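PDB 6D69: thin, isoform D, which probably takes part in ubiquitin transfer through a zinc-binding RING region, and is represented here by its NHL-repeat beta-propeller domain. Local coordinates for residues G43-P48 with I59-S64; H67-F72 with K80-Y85. All coordinates share one frame; numbering follows the deposited sequence.

Contact 1: G43-P48 with I59-S64; sequences GSFTWP and IVVADS
In the first NHL repeat of the beta-propeller, the carboxylate of Asp63 reaches across to Thr46, gripping the loop that leads into the blade. Asp63 OD1 accepts the backbone N-H of Thr46 at 2.9 Å, using the lone pair on the side of its other oxygen, and the bond is fairly straight (158° at the hydrogen). Asp63 CG lies anti to its own backbone N (chi1 -173°), which carries the carboxylate to the chain at Phe45 and Thr46. Its second oxygen, OD2, is a salt-bridge partner of Arg68 NE and also accepts a bond from Asn66 ND2, so both ends of this buried carboxylate have donors. A leucine in its place would probably leave Thr46 N, Arg68 NE and Asn66 ND2 without this acceptor and weaken the hold on the loop.

Phe45 brings an aromatic ring to the same spot. Asp63 OD1 sits at its edge, with ring and carboxylate planes 71° apart, while Val61 CG1 lies over one face, 4.1 Å from the ring centroid of Phe45, in a CH-pi contact. The other branch, Val61 CG2, meets the rim at Phe45 CZ (3.8 Å), so the branched valine touches the ring with both methyls. Pro48 extends the apolar patch, its rigid ring setting CB 4.1 Å from Val61 CG1. Pro48 CA approaches Ala62 O at 3.5 Å, a CA-H...O contact. Phe45 and Val61 both touch Val304, an apolar join between neighbouring blades, here the last and the first, that is characteristic of a propeller.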
loop_
_atom_site.group_PDB
_atom_site.type_symbol
_atom_site.label_atom_id
_atom_site.label_comp_id
_atom_site.label_asym_id
_atom_site.label_seq_id
_atom_site.Cartn_x
_atom_site.Cartn_y
_atom_site.Cartn_z
ATOM N N GLY A 43 6.407 -18.958 1.646
ATOM C CA GLY A 43 5.009 -18.985 2.025
ATOM C C GLY A 43 4.702 -18.533 3.430
ATOM O O GLY A 43 3.517 -18.396 3.771
ATOM N N SER A 44 5.709 -18.313 4.266
ATOM C CA SER A 44 5.494 -17.802 5.607
ATOM C C SER A 44 5.929 -16.351 5.631
ATOM O O SER A 44 6.782 -15.929 4.842
ATOM C CB SER A 44 6.274 -18.602 6.657
ATOM O OG SER A 44 5.726 -19.903 6.821
ATOM N N PHE A 45 5.330 -15.584 6.530
ATOM C CA PHE A 45 5.705 -14.188 6.697
ATOM C C PHE A 45 6.251 -13.953 8.098
ATOM O O PHE A 45 5.985 -14.711 9.046
ATOM C CB PHE A 45 4.523 -13.215 6.481
ATOM C CG PHE A 45 3.802 -13.397 5.185
ATOM C CD1 PHE A 45 4.506 -13.456 4.009
ATOM C CD2 PHE A 45 2.408 -13.512 5.155
ATOM C CE1 PHE A 45 3.849 -13.633 2.801
ATOM C CE2 PHE A 45 1.761 -13.694 3.958
ATOM C CZ PHE A 45 2.486 -13.745 2.779
ATOM N N THR A 46 7.019 -12.881 8.229
ATOM C CA THR A 46 7.346 -12.465 9.583
ATOM C C THR A 46 6.581 -11.227 9.987
ATOM O O THR A 46 5.582 -11.365 10.684
ATOM C CB THR A 46 8.815 -12.286 9.759
ATOM O OG1 THR A 46 9.414 -13.538 9.385
ATOM C CG2 THR A 46 9.059 -12.054 11.218
ATOM N N TRP A 47 6.919 -10.025 9.614
ATOM C CA TRP A 47 6.041 -8.922 10.038
ATOM C C TRP A 47 5.682 -8.175 8.777
ATOM O O TRP A 47 6.306 -7.167 8.427
ATOM C CB TRP A 47 6.654 -8.025 11.116
ATOM C CG TRP A 47 6.484 -8.512 12.560
ATOM C CD1 TRP A 47 5.301 -8.645 13.291
ATOM C CD2 TRP A 47 7.535 -8.893 13.448
ATOM N NE1 TRP A 47 5.580 -9.108 14.562
ATOM C CE2 TRP A 47 6.942 -9.264 14.683
ATOM C CE3 TRP A 47 8.917 -8.981 13.314
ATOM C CZ2 TRP A 47 7.699 -9.715 15.759
ATOM C CZ3 TRP A 47 9.669 -9.428 14.389
ATOM C CH2 TRP A 47 9.059 -9.794 15.584
ATOM N N PRO A 48 4.714 -8.682 8.027
ATOM C CA PRO A 48 4.510 -8.155 6.681
ATOM C C PRO A 48 3.901 -6.776 6.743
ATOM O O PRO A 48 3.038 -6.502 7.582
ATOM C CB PRO A 48 3.565 -9.176 6.045
ATOM C CG PRO A 48 2.780 -9.704 7.166
ATOM C CD PRO A 48 3.780 -9.791 8.315
ATOM N N ILE A 59 -0.810 -11.757 -5.855
ATOM C CA ILE A 59 -0.692 -11.206 -4.509
ATOM C C ILE A 59 0.789 -11.005 -4.244
ATOM O O ILE A 59 1.549 -11.980 -4.170
ATOM C CB ILE A 59 -1.314 -12.147 -3.469
ATOM C CG1 ILE A 59 -2.763 -12.405 -3.831
ATOM C CG2 ILE A 59 -1.168 -11.614 -2.058
ATOM C CD1 ILE A 59 -3.487 -13.363 -2.847
ATOM N N VAL A 60 1.231 -9.759 -4.139
ATOM C CA VAL A 60 2.650 -9.495 -3.911
ATOM C C VAL A 60 2.798 -8.872 -2.517
ATOM O O VAL A 60 2.141 -7.876 -2.174
ATOM C CB VAL A 60 3.279 -8.661 -5.055
ATOM C CG1 VAL A 60 2.584 -7.440 -5.291
ATOM C CG2 VAL A 60 4.741 -8.336 -4.768
ATOM N N VAL A 61 3.622 -9.508 -1.692
ATOM C CA VAL A 61 3.758 -9.163 -0.284
ATOM C C VAL A 61 5.169 -8.656 -0.015
ATOM O O VAL A 61 6.151 -9.312 -0.380
ATOM C CB VAL A 61 3.448 -10.369 0.611
ATOM C CG1 VAL A 61 3.529 -9.950 2.043
ATOM C CG2 VAL A 61 2.072 -10.934 0.281
ATOM N N ALA A 62 5.263 -7.494 0.629
ATOM C CA ALA A 62 6.492 -7.024 1.271
ATOM C C ALA A 62 6.664 -7.719 2.622
ATOM O O ALA A 62 6.022 -7.361 3.606
ATOM C CB ALA A 62 6.430 -5.513 1.430
ATOM N N ASP A 63 7.540 -8.716 2.687
ATOM C CA ASP A 63 7.694 -9.558 3.881
ATOM C C ASP A 63 8.783 -8.944 4.766
ATOM O O ASP A 63 9.870 -9.490 4.934
ATOM C CB ASP A 63 8.020 -10.991 3.455
ATOM C CG ASP A 63 8.032 -11.988 4.590
ATOM O OD1 ASP A 63 7.428 -11.745 5.644
ATOM O OD2 ASP A 63 8.659 -13.048 4.418
ATOM N N SER A 64 8.433 -7.809 5.396
ATOM C CA SER A 64 9.431 -6.830 5.854
ATOM C C SER A 64 10.559 -7.458 6.656
ATOM O O SER A 64 11.741 -7.274 6.340
ATOM C CB SER A 64 8.781 -5.751 6.694
ATOM O OG SER A 64 7.870 -4.997 5.933
#

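Contact 2: H67-F72 with K80-Y85; sequences HRVQVF and KEFGEY
Arg68 runs alongside Gly83 and ends on Glu81. CB lies 3.7 Å from the carbonyl oxygen Gly83 O. CG is set between the backbone N and the carbonyl carbon (chi1 65°), and from there the chain runs extended to NE, its CD passing 3.4 Å from Glu81 OE1. NE is held by Asp63 OD2, and NH2 bonds Glu41 O and Ser44 O. NH1 makes the salt bridge, 2.8 Å from Glu81 OE2, and also donates to Glu81 OE1 near the guanidinium plane but from above the carboxylate plane, the two planes standing 71° apart. Gln70 CD lies over one guanidinium face, toward its rim, and the five N-H groups of an arginine suit so many acceptors.

Strands 68-72 and 80-82 run antiparallel, 165° between their directions, as the third and fourth strands of a propeller blade, joined as a beta hairpin. Val69 and Phe82 are a hydrogen-bonded pair, as are Val71 and Lys80. On their face of the sheet Val69 CB sits over the Phe82 ring, 4.0 Å from its centroid, and Val71 CG2 comes obliquely to Phe82 CE2. Gly83 has a positive phi, where a side chain would jam against the preceding carbonyl. Beyond it the Tyr85 ring turns its edge to the face of His67 in a T-shaped pair, with Tyr85 CD1 3.5 Å from His67 CE1.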
loop_
_atom_site.group_PDB
_atom_site.type_symbol
_atom_site.label_atom_id
_atom_site.label_comp_id
_atom_site.label_asym_id
_atom_site.label_seq_id
_atom_site.Cartn_x
_atom_site.Cartn_y
_atom_site.Cartn_z
ATOM N N HIS A 67 13.013 -9.447 4.936
ATOM C CA HIS A 67 13.853 -8.734 3.966
ATOM C C HIS A 67 13.623 -9.242 2.550
ATOM O O HIS A 67 14.562 -9.400 1.761
ATOM C CB HIS A 67 15.338 -8.842 4.344
ATOM C CG HIS A 67 15.604 -8.498 5.776
ATOM N ND1 HIS A 67 15.398 -7.236 6.279
ATOM C CD2 HIS A 67 15.976 -9.260 6.828
ATOM C CE1 HIS A 67 15.644 -7.226 7.572
ATOM N NE2 HIS A 67 16.000 -8.442 7.930
ATOM N N ARG A 68 12.357 -9.485 2.214
ATOM C CA ARG A 68 12.062 -10.109 0.934
ATOM C C ARG A 68 10.664 -9.732 0.486
ATOM O O ARG A 68 9.820 -9.295 1.277
ATOM C CB ARG A 68 12.173 -11.636 1.017
ATOM C CG ARG A 68 11.150 -12.267 1.938
ATOM C CD ARG A 68 11.267 -13.776 1.893
ATOM N NE ARG A 68 10.387 -14.474 2.824
ATOM C CZ ARG A 68 10.356 -15.793 2.927
ATOM N NH1 ARG A 68 11.152 -16.523 2.157
ATOM N NH2 ARG A 68 9.550 -16.393 3.789
ATOM N N VAL A 69 10.443 -9.934 -0.804
ATOM C CA VAL A 69 9.117 -9.924 -1.409
ATOM C C VAL A 69 8.750 -11.359 -1.748
ATOM O O VAL A 69 9.613 -12.130 -2.204
ATOM C CB VAL A 69 9.086 -9.056 -2.676
ATOM C CG1 VAL A 69 7.820 -9.300 -3.424
ATOM C CG2 VAL A 69 9.230 -7.623 -2.308
ATOM N N GLN A 70 7.480 -11.723 -1.520
ATOM C CA GLN A 70 6.944 -13.010 -1.970
ATOM C C GLN A 70 5.740 -12.791 -2.879
ATOM O O GLN A 70 4.910 -11.907 -2.626
ATOM C CB GLN A 70 6.521 -13.884 -0.803
ATOM C CG GLN A 70 7.597 -14.213 0.188
ATOM C CD GLN A 70 7.067 -15.145 1.268
ATOM O OE1 GLN A 70 6.762 -16.301 1.012
ATOM N NE2 GLN A 70 6.928 -14.635 2.461
ATOM N N VAL A 71 5.634 -13.608 -3.934
ATOM C CA VAL A 71 4.597 -13.450 -4.945
ATOM C C VAL A 71 3.763 -14.715 -5.005
ATOM O O VAL A 71 4.292 -15.830 -5.006
ATOM C CB VAL A 71 5.180 -13.102 -6.326
ATOM C CG1 VAL A 71 4.061 -12.858 -7.328
ATOM C CG2 VAL A 71 6.004 -11.839 -6.240
ATOM N N PHE A 72 2.449 -14.527 -5.045
ATOM C CA PHE A 72 1.468 -15.602 -5.085
ATOM C C PHE A 72 0.493 -15.327 -6.215
ATOM O O PHE A 72 0.242 -14.167 -6.567
ATOM C CB PHE A 72 0.634 -15.720 -3.796
ATOM C CG PHE A 72 1.432 -15.884 -2.531
ATOM C CD1 PHE A 72 1.985 -14.777 -1.887
ATOM C CD2 PHE A 72 1.557 -17.115 -1.930
ATOM C CE1 PHE A 72 2.668 -14.926 -0.687
ATOM C CE2 PHE A 72 2.242 -17.250 -0.770
ATOM C CZ PHE A 72 2.804 -16.151 -0.149
ATOM N N LYS A 80 7.024 -17.168 -6.251
ATOM C CA LYS A 80 8.450 -16.904 -6.154
ATOM C C LYS A 80 8.712 -15.886 -5.059
ATOM O O LYS A 80 7.829 -15.137 -4.659
ATOM C CB LYS A 80 9.003 -16.385 -7.475
ATOM C CG LYS A 80 8.417 -15.055 -7.925
ATOM C CD LYS A 80 9.124 -14.577 -9.172
ATOM C CE LYS A 80 8.595 -13.231 -9.641
ATOM N NZ LYS A 80 7.265 -13.322 -10.364
ATOM N N GLU A 81 9.954 -15.848 -4.608
ATOM C CA GLU A 81 10.407 -14.848 -3.657
ATOM C C GLU A 81 11.695 -14.240 -4.166
ATOM O O GLU A 81 12.413 -14.833 -4.975
ATOM C CB GLU A 81 10.640 -15.431 -2.267
ATOM C CG GLU A 81 11.603 -16.557 -2.211
ATOM C CD GLU A 81 12.148 -16.759 -0.821
ATOM O OE1 GLU A 81 12.794 -15.805 -0.323
ATOM O OE2 GLU A 81 11.922 -17.853 -0.233
ATOM N N PHE A 82 11.972 -13.026 -3.719
ATOM C CA PHE A 82 13.262 -12.463 -4.070
ATOM C C PHE A 82 13.689 -11.423 -3.057
ATOM O O PHE A 82 12.866 -10.691 -2.502
ATOM C CB PHE A 82 13.244 -11.878 -5.469
ATOM C CG PHE A 82 12.108 -10.942 -5.735
ATOM C CD1 PHE A 82 12.174 -9.630 -5.346
ATOM C CD2 PHE A 82 10.988 -11.368 -6.430
ATOM C CE1 PHE A 82 11.134 -8.751 -5.623
ATOM C CE2 PHE A 82 9.945 -10.485 -6.723
ATOM C CZ PHE A 82 10.016 -9.188 -6.320
ATOM N N GLY A 83 14.987 -11.381 -2.826
ATOM C CA GLY A 83 15.590 -10.383 -1.973
ATOM C C GLY A 83 16.118 -10.980 -0.681
ATOM O O GLY A 83 15.673 -12.025 -0.206
ATOM N N GLU A 84 17.080 -10.274 -0.100
ATOM C CA GLU A 84 17.692 -10.712 1.143
ATOM C C GLU A 84 18.246 -9.495 1.869
ATOM O O GLU A 84 18.418 -8.419 1.282
ATOM C CB GLU A 84 18.767 -11.745 0.856
ATOM C CG GLU A 84 19.730 -11.335 -0.257
ATOM C CD GLU A 84 20.841 -12.345 -0.448
ATOM O OE1 GLU A 84 20.738 -13.441 0.163
ATOM O OE2 GLU A 84 21.809 -12.023 -1.190
ATOM N N TYR A 85 18.512 -9.675 3.166
ATOM C CA TYR A 85 19.081 -8.596 3.969
ATOM C C TYR A 85 20.373 -8.039 3.368
ATOM O O TYR A 85 21.247 -8.777 2.914
ATOM C CB TYR A 85 19.361 -9.077 5.387
ATOM C CG TYR A 85 19.906 -7.967 6.236
ATOM C CD1 TYR A 85 19.056 -7.034 6.788
ATOM C CD2 TYR A 85 21.269 -7.825 6.451
ATOM C CE1 TYR A 85 19.528 -6.005 7.561
ATOM C CE2 TYR A 85 21.751 -6.780 7.231
ATOM C CZ TYR A 85 20.860 -5.877 7.776
ATOM O OH TYR A 85 21.264 -4.822 8.548
#

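Contacts 1 and 2 come in series along the chain and lie on one propeller blade, their centres about 8 Å apart. Strand 59-63 of contact 1 and strand 68-72 of contact 2 are neighbours in the same sheet, joined by backbone hydrogen bonds of Ile59 with Phe72 and Val61 with Gln70. Strand 78-85 continues the blade outward, whereas segment 43-48 lies in the loop between strand 33-36 of the neighbouring sheet and strand 51-53 of this one. Since strand 33-36 pairs with strand 303-306, the loop carries the chain across the joint where the ring closes. The two contacts share a polar junction: Ser44 O lies 2.7 Å from Gln70 NE2, a probable hydrogen bond.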